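Local structure of methylglyoxal reductase (NADPH-dependent) (Candida albicans SC5314, 6KWS) at residues Asn193-Phe198 with Gly236-Arg241; Ile261-Gly266 with Phe318-Leu323; Ala23-Val28 with Pro48-Tyr53. The protein probably reduces methylglyoxal with NADPH as hydride donor, as an oxidoreductase of the NAD(P)-dependent epimerase/dehydratase family. The protein carries 1 engineered substitution. All blocks are in the same frame, centred on the assembly; numbering follows the deposited sequence.

Contact 1. Residues Asn193-Phe198 with Gly236-Arg241; sequences NPSFVF and GWVDVR
F198 lies against W237 on one face of a short parallel ladder between strands 196-198 and 234-239. From CB the F198 side chain leaves with CG anti to its own carbonyl carbon (chi1 -68°), beside the backbone N. Further out CD2 is 4.0 Å from W237 CE3, and CE2 approaches W237 CB at 3.5 Å; CZ, at the tip, still lies near that CB. The phenyl ring and the five-membered ring of W237 are nearly parallel, 12° apart, but slid so far that they barely overlap. Three backbone bonds carry the ladder, F196 N to G236 O, V238 N to F196 O and F198 N to V238 O at 3.0 Å, and a fourth, V240 N to F198 O at 2.7 Å, ties the end of the strand to the first turn of helix 240-252. D239 is the N-cap there: OD1 accepts from R241 N at 2.8 Å and, from the opposite face of the carboxylate plane, from R241 NE. R241 NH2 donates to OD2, so that the guanidinium grips the carboxylate side-on in a salt bridge; NH2 also pairs with D329. On the other face V197, an NADPH-binding residue, sets CG1 3.5 Å from V240 CB. V197 and V240 both touch F12 of helix 12-23, also NADPH-binding; F268 of strand 260-269 meets F198 edge-to-face, and S326 of helix 323-337 touches F198 and W237 and bonds D239 OD2.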
loop_
_atom_site.group_PDB
_atom_site.type_symbol
_atom_site.label_atom_id
_atom_site.label_comp_id
_atom_site.label_asym_id
_atom_site.label_seq_id
_atom_site.Cartn_x
_atom_site.Cartn_y
_atom_site.Cartn_z
ATOM N N ASN A 193 -4.063 -5.624 -2.753
ATOM C CA ASN A 193 -4.760 -4.416 -3.215
ATOM C C ASN A 193 -5.430 -3.700 -2.059
ATOM O O ASN A 193 -6.627 -3.915 -1.805
ATOM C CB ASN A 193 -5.808 -4.738 -4.275
ATOM C CG ASN A 193 -5.276 -5.598 -5.351
ATOM O OD1 ASN A 193 -4.969 -5.133 -6.445
ATOM N ND2 ASN A 193 -5.175 -6.881 -5.059
ATOM N N PRO A 194 -4.730 -2.812 -1.361
ATOM C CA PRO A 194 -5.353 -2.082 -0.258
ATOM C C PRO A 194 -6.138 -0.874 -0.744
ATOM O O PRO A 194 -5.835 -0.274 -1.781
ATOM C CB PRO A 194 -4.146 -1.653 0.577
ATOM C CG PRO A 194 -3.072 -1.482 -0.425
ATOM C CD PRO A 194 -3.311 -2.449 -1.531
ATOM N N SER A 195 -7.168 -0.518 0.026
ATOM C CA SER A 195 -7.822 0.778 -0.168
ATOM C C SER A 195 -6.936 1.875 0.411
ATOM O O SER A 195 -5.708 1.717 0.429
ATOM C CB SER A 195 -9.213 0.806 0.464
ATOM O OG SER A 195 -9.353 -0.208 1.432
ATOM N N PHE A 196 -7.522 2.989 0.870
ATOM C CA PHE A 196 -6.709 4.013 1.520
ATOM C C PHE A 196 -6.035 3.442 2.759
ATOM O O PHE A 196 -6.690 2.863 3.628
ATOM C CB PHE A 196 -7.546 5.228 1.907
ATOM C CG PHE A 196 -8.093 5.973 0.745
ATOM C CD1 PHE A 196 -7.258 6.754 -0.054
ATOM C CD2 PHE A 196 -9.459 5.914 0.449
ATOM C CE1 PHE A 196 -7.776 7.448 -1.142
ATOM C CE2 PHE A 196 -9.986 6.610 -0.637
ATOM C CZ PHE A 196 -9.141 7.373 -1.431
ATOM N N VAL A 197 -4.724 3.603 2.843
ATOM C CA VAL A 197 -3.948 2.994 3.914
ATOM C C VAL A 197 -3.749 4.008 5.037
ATOM O O VAL A 197 -3.083 5.033 4.852
ATOM C CB VAL A 197 -2.602 2.475 3.399
ATOM C CG1 VAL A 197 -1.837 1.911 4.552
ATOM C CG2 VAL A 197 -2.816 1.430 2.315
ATOM N N PHE A 198 -4.329 3.721 6.199
ATOM C CA PHE A 198 -4.197 4.520 7.405
ATOM C C PHE A 198 -3.231 3.825 8.354
ATOM O O PHE A 198 -2.769 2.716 8.097
ATOM C CB PHE A 198 -5.556 4.706 8.097
ATOM C CG PHE A 198 -6.523 5.539 7.335
ATOM C CD1 PHE A 198 -6.094 6.372 6.326
ATOM C CD2 PHE A 198 -7.881 5.492 7.641
ATOM C CE1 PHE A 198 -6.999 7.150 5.616
ATOM C CE2 PHE A 198 -8.802 6.274 6.937
ATOM C CZ PHE A 198 -8.356 7.105 5.923
ATOM N N GLY A 236 -12.933 3.196 1.013
ATOM C CA GLY A 236 -12.499 2.154 1.894
ATOM C C GLY A 236 -11.158 2.498 2.498
ATOM O O GLY A 236 -10.375 3.267 1.946
ATOM N N TRP A 237 -10.887 1.931 3.667
ATOM C CA TRP A 237 -9.611 2.132 4.323
ATOM C C TRP A 237 -9.182 0.792 4.897
ATOM O O TRP A 237 -9.991 -0.127 5.050
ATOM C CB TRP A 237 -9.715 3.197 5.430
ATOM C CG TRP A 237 -10.511 2.643 6.557
ATOM C CD1 TRP A 237 -11.874 2.606 6.669
ATOM C CD2 TRP A 237 -9.995 1.931 7.686
ATOM N NE1 TRP A 237 -12.236 1.929 7.814
ATOM C CE2 TRP A 237 -11.099 1.507 8.454
ATOM C CE3 TRP A 237 -8.702 1.616 8.122
ATOM C CZ2 TRP A 237 -10.949 0.788 9.631
ATOM C CZ3 TRP A 237 -8.557 0.915 9.287
ATOM C CH2 TRP A 237 -9.677 0.504 10.034
ATOM N N VAL A 238 -7.904 0.698 5.241
ATOM C CA VAL A 238 -7.360 -0.467 5.929
ATOM C C VAL A 238 -6.105 0.003 6.646
ATOM O O VAL A 238 -5.414 0.907 6.170
ATOM C CB VAL A 238 -7.076 -1.607 4.925
ATOM C CG1 VAL A 238 -6.100 -1.121 3.885
ATOM C CG2 VAL A 238 -6.530 -2.820 5.615
ATOM N N ASP A 239 -5.835 -0.572 7.816
ATOM C CA ASP A 239 -4.659 -0.173 8.580
ATOM C C ASP A 239 -3.392 -0.741 7.945
ATOM O O ASP A 239 -3.375 -1.880 7.465
ATOM C CB ASP A 239 -4.786 -0.637 10.034
ATOM C CG ASP A 239 -3.647 -0.135 10.921
ATOM O OD1 ASP A 239 -2.551 -0.755 10.944
ATOM O OD2 ASP A 239 -3.861 0.876 11.618
ATOM N N VAL A 240 -2.322 0.066 7.971
ATOM C CA VAL A 240 -1.058 -0.266 7.315
ATOM C C VAL A 240 -0.451 -1.536 7.886
ATOM O O VAL A 240 0.203 -2.300 7.162
ATOM C CB VAL A 240 -0.074 0.916 7.433
ATOM C CG1 VAL A 240 0.209 1.213 8.885
ATOM C CG2 VAL A 240 1.228 0.636 6.675
ATOM N N ARG A 241 -0.645 -1.782 9.185
ATOM C CA ARG A 241 -0.076 -2.968 9.809
ATOM C C ARG A 241 -0.727 -4.246 9.285
ATOM O O ARG A 241 -0.053 -5.272 9.122
ATOM C CB ARG A 241 -0.207 -2.844 11.321
ATOM C CG ARG A 241 0.742 -1.794 11.878
ATOM C CD ARG A 241 0.349 -1.341 13.262
ATOM N NE ARG A 241 -0.975 -0.721 13.276
ATOM C CZ ARG A 241 -1.514 -0.137 14.345
ATOM N NH1 ARG A 241 -0.839 -0.080 15.486
ATOM N NH2 ARG A 241 -2.722 0.403 14.272
#

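Contact 2. Residues Ile261-Gly266 with Phe318-Leu323; sequences ILLNSG and FEYYNL
A classic beta bulge in strand 260-269, where S265 and G266 both face W237 of the neighbouring strand, is where Y320 and Y321 of the loop before helix 323-337 meet the sheet. S265 makes the polar link: with OG anti to its backbone N (chi1 -168°), the hydroxyl donates to Y321 O at 3.0 Å, the carbonyl pointing almost straight at it (C=O...OG angle 167°). The same OG lies 3.8 Å from Y320 CB, close to the plane of the tyrosine ring. The ring therefore comes to the bulge edge-on rather than by a face. Along that edge CD2 sits 3.8 Å from S265 CA, and CE2 is 3.5 Å from N264 O, again near the ring plane. At the far end the phenol OH reaches L263 CG at 4.2 Å, the two side chains crossing at about a right angle. Y320 is buried, its side chain also touching R313 of helix 310-316 and D242 of helix 240-252. Beyond it the loop is fixed by Y321 N, bonded to D242 OD2, and by the Y321 ring, in a cation-pi contact with R241. N322 then caps helix 323-337, its OD1 accepting from Q325 N. The whole is a bulged strand of a Rossmann-type domain, its irregular backbone met by an aromatic edge and a serine-to-carbonyl bond from the loop leading into the last helix of the chain.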
loop_
_atom_site.group_PDB
_atom_site.type_symbol
_atom_site.label_atom_id
_atom_site.label_comp_id
_atom_site.label_asym_id
_atom_site.label_seq_id
_atom_site.Cartn_x
_atom_site.Cartn_y
_atom_site.Cartn_z
ATOM N N ILE A 261 -5.455 -10.214 -3.542
ATOM C CA ILE A 261 -5.993 -10.144 -2.196
ATOM C C ILE A 261 -6.434 -8.710 -1.935
ATOM O O ILE A 261 -5.617 -7.779 -1.942
ATOM C CB ILE A 261 -4.983 -10.650 -1.157
ATOM C CG1 ILE A 261 -4.761 -12.147 -1.346
ATOM C CG2 ILE A 261 -5.542 -10.531 0.204
ATOM C CD1 ILE A 261 -3.327 -12.543 -1.436
ATOM N N LEU A 262 -7.729 -8.533 -1.725
ATOM C CA LEU A 262 -8.275 -7.220 -1.413
ATOM C C LEU A 262 -8.055 -6.919 0.074
ATOM O O LEU A 262 -8.395 -7.735 0.944
ATOM C CB LEU A 262 -9.754 -7.190 -1.788
ATOM C CG LEU A 262 -10.418 -5.911 -2.280
ATOM C CD1 LEU A 262 -11.856 -6.205 -2.773
ATOM C CD2 LEU A 262 -10.426 -4.893 -1.161
ATOM N N LEU A 263 -7.469 -5.763 0.373
ATOM C CA LEU A 263 -7.243 -5.365 1.756
ATOM C C LEU A 263 -8.100 -4.152 2.048
ATOM O O LEU A 263 -7.786 -3.030 1.626
ATOM C CB LEU A 263 -5.773 -5.108 2.054
ATOM C CG LEU A 263 -5.462 -6.403 2.799
ATOM C CD1 LEU A 263 -5.042 -7.495 1.818
ATOM C CD2 LEU A 263 -4.524 -6.257 3.969
ATOM N N ASN A 264 -9.196 -4.401 2.762
ATOM C CA ASN A 264 -10.106 -3.347 3.166
ATOM C C ASN A 264 -10.776 -3.746 4.469
ATOM O O ASN A 264 -11.352 -4.831 4.583
ATOM C CB ASN A 264 -11.153 -3.068 2.090
ATOM C CG ASN A 264 -12.050 -1.895 2.460
ATOM O OD1 ASN A 264 -11.687 -0.747 2.260
ATOM N ND2 ASN A 264 -13.212 -2.184 3.017
ATOM N N SER A 265 -10.693 -2.857 5.446
ATOM C CA SER A 265 -11.326 -3.028 6.734
ATOM C C SER A 265 -12.722 -2.411 6.827
ATOM O O SER A 265 -13.507 -2.812 7.690
ATOM C CB SER A 265 -10.435 -2.403 7.801
ATOM O OG SER A 265 -10.868 -2.772 9.096
ATOM N N GLY A 266 -13.045 -1.424 6.007
ATOM C CA GLY A 266 -14.304 -0.746 6.183
ATOM C C GLY A 266 -14.344 0.532 5.377
ATOM O O GLY A 266 -13.499 0.780 4.518
ATOM N N PHE A 318 -6.965 -13.320 9.993
ATOM C CA PHE A 318 -6.635 -12.601 11.215
ATOM C C PHE A 318 -7.515 -11.367 11.311
ATOM O O PHE A 318 -8.026 -10.865 10.308
ATOM C CB PHE A 318 -5.135 -12.235 11.312
ATOM C CG PHE A 318 -4.620 -11.285 10.240
ATOM C CD1 PHE A 318 -4.711 -9.900 10.401
ATOM C CD2 PHE A 318 -3.981 -11.777 9.108
ATOM C CE1 PHE A 318 -4.203 -9.026 9.428
ATOM C CE2 PHE A 318 -3.472 -10.914 8.129
ATOM C CZ PHE A 318 -3.582 -9.534 8.291
ATOM N N GLU A 319 -7.699 -10.906 12.545
ATOM C CA GLU A 319 -8.532 -9.747 12.837
ATOM C C GLU A 319 -7.818 -8.451 12.449
ATOM O O GLU A 319 -6.658 -8.232 12.809
ATOM C CB GLU A 319 -8.886 -9.753 14.330
ATOM C CG GLU A 319 -9.577 -8.488 14.882
ATOM C CD GLU A 319 -9.164 -8.140 16.338
ATOM O OE1 GLU A 319 -9.874 -8.594 17.268
ATOM O OE2 GLU A 319 -8.148 -7.410 16.547
ATOM N N TYR A 320 -8.509 -7.592 11.703
ATOM C CA TYR A 320 -7.988 -6.273 11.366
ATOM C C TYR A 320 -8.230 -5.292 12.502
ATOM O O TYR A 320 -9.211 -5.409 13.251
ATOM C CB TYR A 320 -8.673 -5.703 10.126
ATOM C CG TYR A 320 -8.527 -6.467 8.825
ATOM C CD1 TYR A 320 -7.637 -7.529 8.683
ATOM C CD2 TYR A 320 -9.276 -6.095 7.726
ATOM C CE1 TYR A 320 -7.526 -8.198 7.481
ATOM C CE2 TYR A 320 -9.172 -6.747 6.544
ATOM C CZ TYR A 320 -8.304 -7.793 6.418
ATOM O OH TYR A 320 -8.240 -8.407 5.197
ATOM N N TYR A 321 -7.352 -4.293 12.603
ATOM C CA TYR A 321 -7.690 -3.094 13.368
ATOM C C TYR A 321 -8.993 -2.478 12.851
ATOM O O TYR A 321 -9.368 -2.651 11.685
ATOM C CB TYR A 321 -6.576 -2.061 13.258
ATOM C CG TYR A 321 -5.295 -2.422 13.953
ATOM C CD1 TYR A 321 -5.114 -2.124 15.293
ATOM C CD2 TYR A 321 -4.246 -3.031 13.267
ATOM C CE1 TYR A 321 -3.934 -2.433 15.935
ATOM C CE2 TYR A 321 -3.053 -3.353 13.909
ATOM C CZ TYR A 321 -2.908 -3.044 15.245
ATOM O OH TYR A 321 -1.742 -3.329 15.930
ATOM N N ASN A 322 -9.690 -1.738 13.715
ATOM C CA ASN A 322 -10.875 -1.016 13.265
ATOM C C ASN A 322 -10.547 0.474 13.094
ATOM O O ASN A 322 -9.427 0.923 13.377
ATOM C CB ASN A 322 -12.050 -1.236 14.219
ATOM C CG ASN A 322 -11.804 -0.678 15.629
ATOM O OD1 ASN A 322 -11.216 0.395 15.816
ATOM N ND2 ASN A 322 -12.287 -1.406 16.630
ATOM N N LEU A 323 -11.543 1.247 12.630
ATOM C CA LEU A 323 -11.313 2.668 12.358
ATOM C C LEU A 323 -10.766 3.390 13.585
ATOM O O LEU A 323 -9.768 4.119 13.491
ATOM C CB LEU A 323 -12.591 3.355 11.886
ATOM C CG LEU A 323 -12.521 4.277 10.661
ATOM C CD1 LEU A 323 -13.407 5.479 10.838
ATOM C CD2 LEU A 323 -11.115 4.694 10.258
#

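Contact 3. Residues Ala23-Val28 with Pro48-Tyr53; sequences AKNYQV and PKNLSY. Engineered in segment 48-53: K49 (natural residue Gln).
V28 and L51 pair as a parallel beta bridge where strands 27-32 and 51-55 begin. Two backbone hydrogen bonds hold them, both reaching V28: its N donates to N50 O at 2.8 Å and almost linearly (175° at the hydrogen), and its O accepts from S52 N at 3.1 Å and less straight. A weaker CA-H...O contact, Q27 CA to N50 O at 3.6 Å, puts a second donor on the same carbonyl.

Van der Waals contacts of N50 come next. Its CG is anti to the carbonyl carbon (chi1 -77°), beside N50's own backbone N. The side chain lies over the backbone that leads into strand 27-32: CB is 3.5 Å from Y26 O, ND2 is 3.9 Å from N25 CA, and OD1 stands 3.9 Å from Q27 CG. The Q27 and N50 side chains cross at about a right angle, their amide planes 43° apart.

The apolar share is small. L51 CD1 approaches V28 CB at 4.1 Å, on the face where L21 and L22 of helix 12-23 touch V28 and where L42 of helix 35-44 touches L51.

Ahead of the bridge, P48 to L51 form a type I turn that includes K49, an engineered residue whose side-chain end leads away from 23-28. These strands belong to the beta-alpha-beta unit 27-32, 35-44, 51-55 of the Rossmann-type sheet, with 51-55 at its edge. The chemistry implies a join whose register is fixed by two main-chain hydrogen bonds, with leucines of helices 12-23 and 35-44 packed on the V28/L51 face and Q27 exposed at the start of its strand.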
loop_
_atom_site.group_PDB
_atom_site.type_symbol
_atom_site.label_atom_id
_atom_site.label_comp_id
_atom_site.label_asym_id
_atom_site.label_seq_id
_atom_site.Cartn_x
_atom_site.Cartn_y
_atom_site.Cartn_z
ATOM N N ALA A 23 10.819 -10.120 12.861
ATOM C CA ALA A 23 10.314 -10.793 14.052
ATOM C C ALA A 23 9.919 -12.242 13.801
ATOM O O ALA A 23 9.634 -12.955 14.761
ATOM C CB ALA A 23 9.119 -10.035 14.626
ATOM N N LYS A 24 9.862 -12.688 12.549
ATOM C CA LYS A 24 9.702 -14.099 12.228
ATOM C C LYS A 24 11.024 -14.730 11.796
ATOM O O LYS A 24 11.027 -15.766 11.130
ATOM C CB LYS A 24 8.625 -14.283 11.152
ATOM C CG LYS A 24 7.194 -14.098 11.665
ATOM C CD LYS A 24 6.172 -13.830 10.552
ATOM C CE LYS A 24 4.991 -14.785 10.657
ATOM N NZ LYS A 24 3.667 -14.155 10.354
ATOM N N ASN A 25 12.145 -14.104 12.149
ATOM C CA ASN A 25 13.485 -14.638 11.901
ATOM C C ASN A 25 13.727 -14.979 10.428
ATOM O O ASN A 25 14.416 -15.954 10.114
ATOM C CB ASN A 25 13.765 -15.852 12.800
ATOM C CG ASN A 25 13.490 -15.561 14.286
ATOM O OD1 ASN A 25 13.939 -14.541 14.836
ATOM N ND2 ASN A 25 12.732 -16.450 14.932
ATOM N N TYR A 26 13.183 -14.182 9.512
ATOM C CA TYR A 26 13.651 -14.236 8.135
ATOM C C TYR A 26 14.917 -13.406 7.973
ATOM O O TYR A 26 15.185 -12.475 8.739
ATOM C CB TYR A 26 12.596 -13.717 7.164
ATOM C CG TYR A 26 11.377 -14.589 7.032
ATOM C CD1 TYR A 26 11.357 -15.658 6.129
ATOM C CD2 TYR A 26 10.230 -14.334 7.794
ATOM C CE1 TYR A 26 10.235 -16.445 5.993
ATOM C CE2 TYR A 26 9.102 -15.118 7.662
ATOM C CZ TYR A 26 9.112 -16.173 6.762
ATOM O OH TYR A 26 7.994 -16.962 6.633
ATOM N N GLN A 27 15.703 -13.743 6.963
ATOM C CA GLN A 27 16.804 -12.878 6.573
ATOM C C GLN A 27 16.275 -11.927 5.507
ATOM O O GLN A 27 15.765 -12.365 4.468
ATOM C CB GLN A 27 18.011 -13.686 6.088
ATOM C CG GLN A 27 18.845 -14.231 7.253
ATOM C CD GLN A 27 20.305 -14.444 6.896
ATOM O OE1 GLN A 27 20.715 -15.552 6.517
ATOM N NE2 GLN A 27 21.104 -13.377 7.010
ATOM N N VAL A 28 16.351 -10.632 5.786
ATOM C CA VAL A 28 15.754 -9.615 4.935
ATOM C C VAL A 28 16.856 -8.864 4.206
ATOM O O VAL A 28 17.841 -8.433 4.816
ATOM C CB VAL A 28 14.875 -8.655 5.746
ATOM C CG1 VAL A 28 14.128 -7.709 4.814
ATOM C CG2 VAL A 28 13.912 -9.464 6.585
ATOM N N PRO A 48 20.340 -5.284 13.261
ATOM C CA PRO A 48 20.279 -6.718 13.553
ATOM C C PRO A 48 21.073 -7.518 12.529
ATOM O O PRO A 48 21.390 -7.048 11.430
ATOM C CB PRO A 48 18.782 -7.032 13.480
ATOM C CG PRO A 48 18.222 -6.008 12.586
ATOM C CD PRO A 48 19.050 -4.765 12.771
ATOM N N LYS A 49 21.409 -8.750 12.934
ATOM C CA LYS A 49 22.112 -9.698 12.070
ATOM C C LYS A 49 21.294 -10.026 10.828
ATOM O O LYS A 49 21.846 -10.188 9.734
ATOM C CB LYS A 49 22.403 -10.981 12.858
ATOM C CG LYS A 49 21.198 -11.419 13.730
ATOM C CD LYS A 49 21.401 -12.733 14.507
ATOM C CE LYS A 49 22.406 -12.570 15.647
ATOM N NZ LYS A 49 22.052 -11.449 16.585
ATOM N N ASN A 50 19.974 -10.130 10.984
ATOM C CA ASN A 50 19.068 -10.593 9.941
ATOM C C ASN A 50 18.742 -9.538 8.887
ATOM O O ASN A 50 17.869 -9.796 8.046
ATOM C CB ASN A 50 17.760 -11.059 10.575
ATOM C CG ASN A 50 17.875 -12.417 11.218
ATOM O OD1 ASN A 50 18.857 -13.149 11.003
ATOM N ND2 ASN A 50 16.864 -12.773 12.022
ATOM N N LEU A 51 19.384 -8.368 8.906
ATOM C CA LEU A 51 18.942 -7.254 8.083
ATOM C C LEU A 51 20.110 -6.682 7.311
ATOM O O LEU A 51 21.172 -6.441 7.884
ATOM C CB LEU A 51 18.304 -6.151 8.934
ATOM C CG LEU A 51 17.772 -4.941 8.149
ATOM C CD1 LEU A 51 16.637 -5.282 7.175
ATOM C CD2 LEU A 51 17.331 -3.870 9.104
ATOM N N SER A 52 19.900 -6.430 6.028
ATOM C CA SER A 52 20.922 -5.822 5.187
ATOM C C SER A 52 20.222 -5.229 3.974
ATOM O O SER A 52 19.046 -5.511 3.714
ATOM C CB SER A 52 21.976 -6.836 4.759
ATOM O OG SER A 52 21.366 -7.887 4.023
ATOM N N TYR A 53 20.965 -4.424 3.217
ATOM C CA TYR A 53 20.365 -3.704 2.105
ATOM C C TYR A 53 21.280 -3.671 0.886
ATOM O O TYR A 53 22.505 -3.782 0.993
ATOM C CB TYR A 53 19.997 -2.271 2.518
ATOM C CG TYR A 53 21.175 -1.329 2.705
ATOM C CD1 TYR A 53 21.635 -0.542 1.653
ATOM C CD2 TYR A 53 21.811 -1.213 3.934
ATOM C CE1 TYR A 53 22.700 0.330 1.811
ATOM C CE2 TYR A 53 22.882 -0.336 4.107
ATOM C CZ TYR A 53 23.323 0.436 3.035
ATOM O OH TYR A 53 24.385 1.322 3.184
#

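How the contacts relate
Along the chain the contacts come in series: contact 3 closes before contact 1 opens, and contact 1 before contact 2. All reach one mixed nine-stranded sheet. Contact 3 joins strand 51-55, an outermost strand, to 27-32; contact 1 joins the other outermost strand, 196-198, to 234-239. Their centres are about 25 Å apart, and those of contacts 2 and 3 about 27 Å. Contacts 1 and 2 touch, with centres about 7 Å apart, because strand 260-269 runs between 188-194 and 234-239; N193 N lies 2.8 Å from I261 O, a probable hydrogen bond. The cofactor-binding V197 and the loop before the last helix thus lie at one end of the same sheet, linked through strands 234-239 and 260-269.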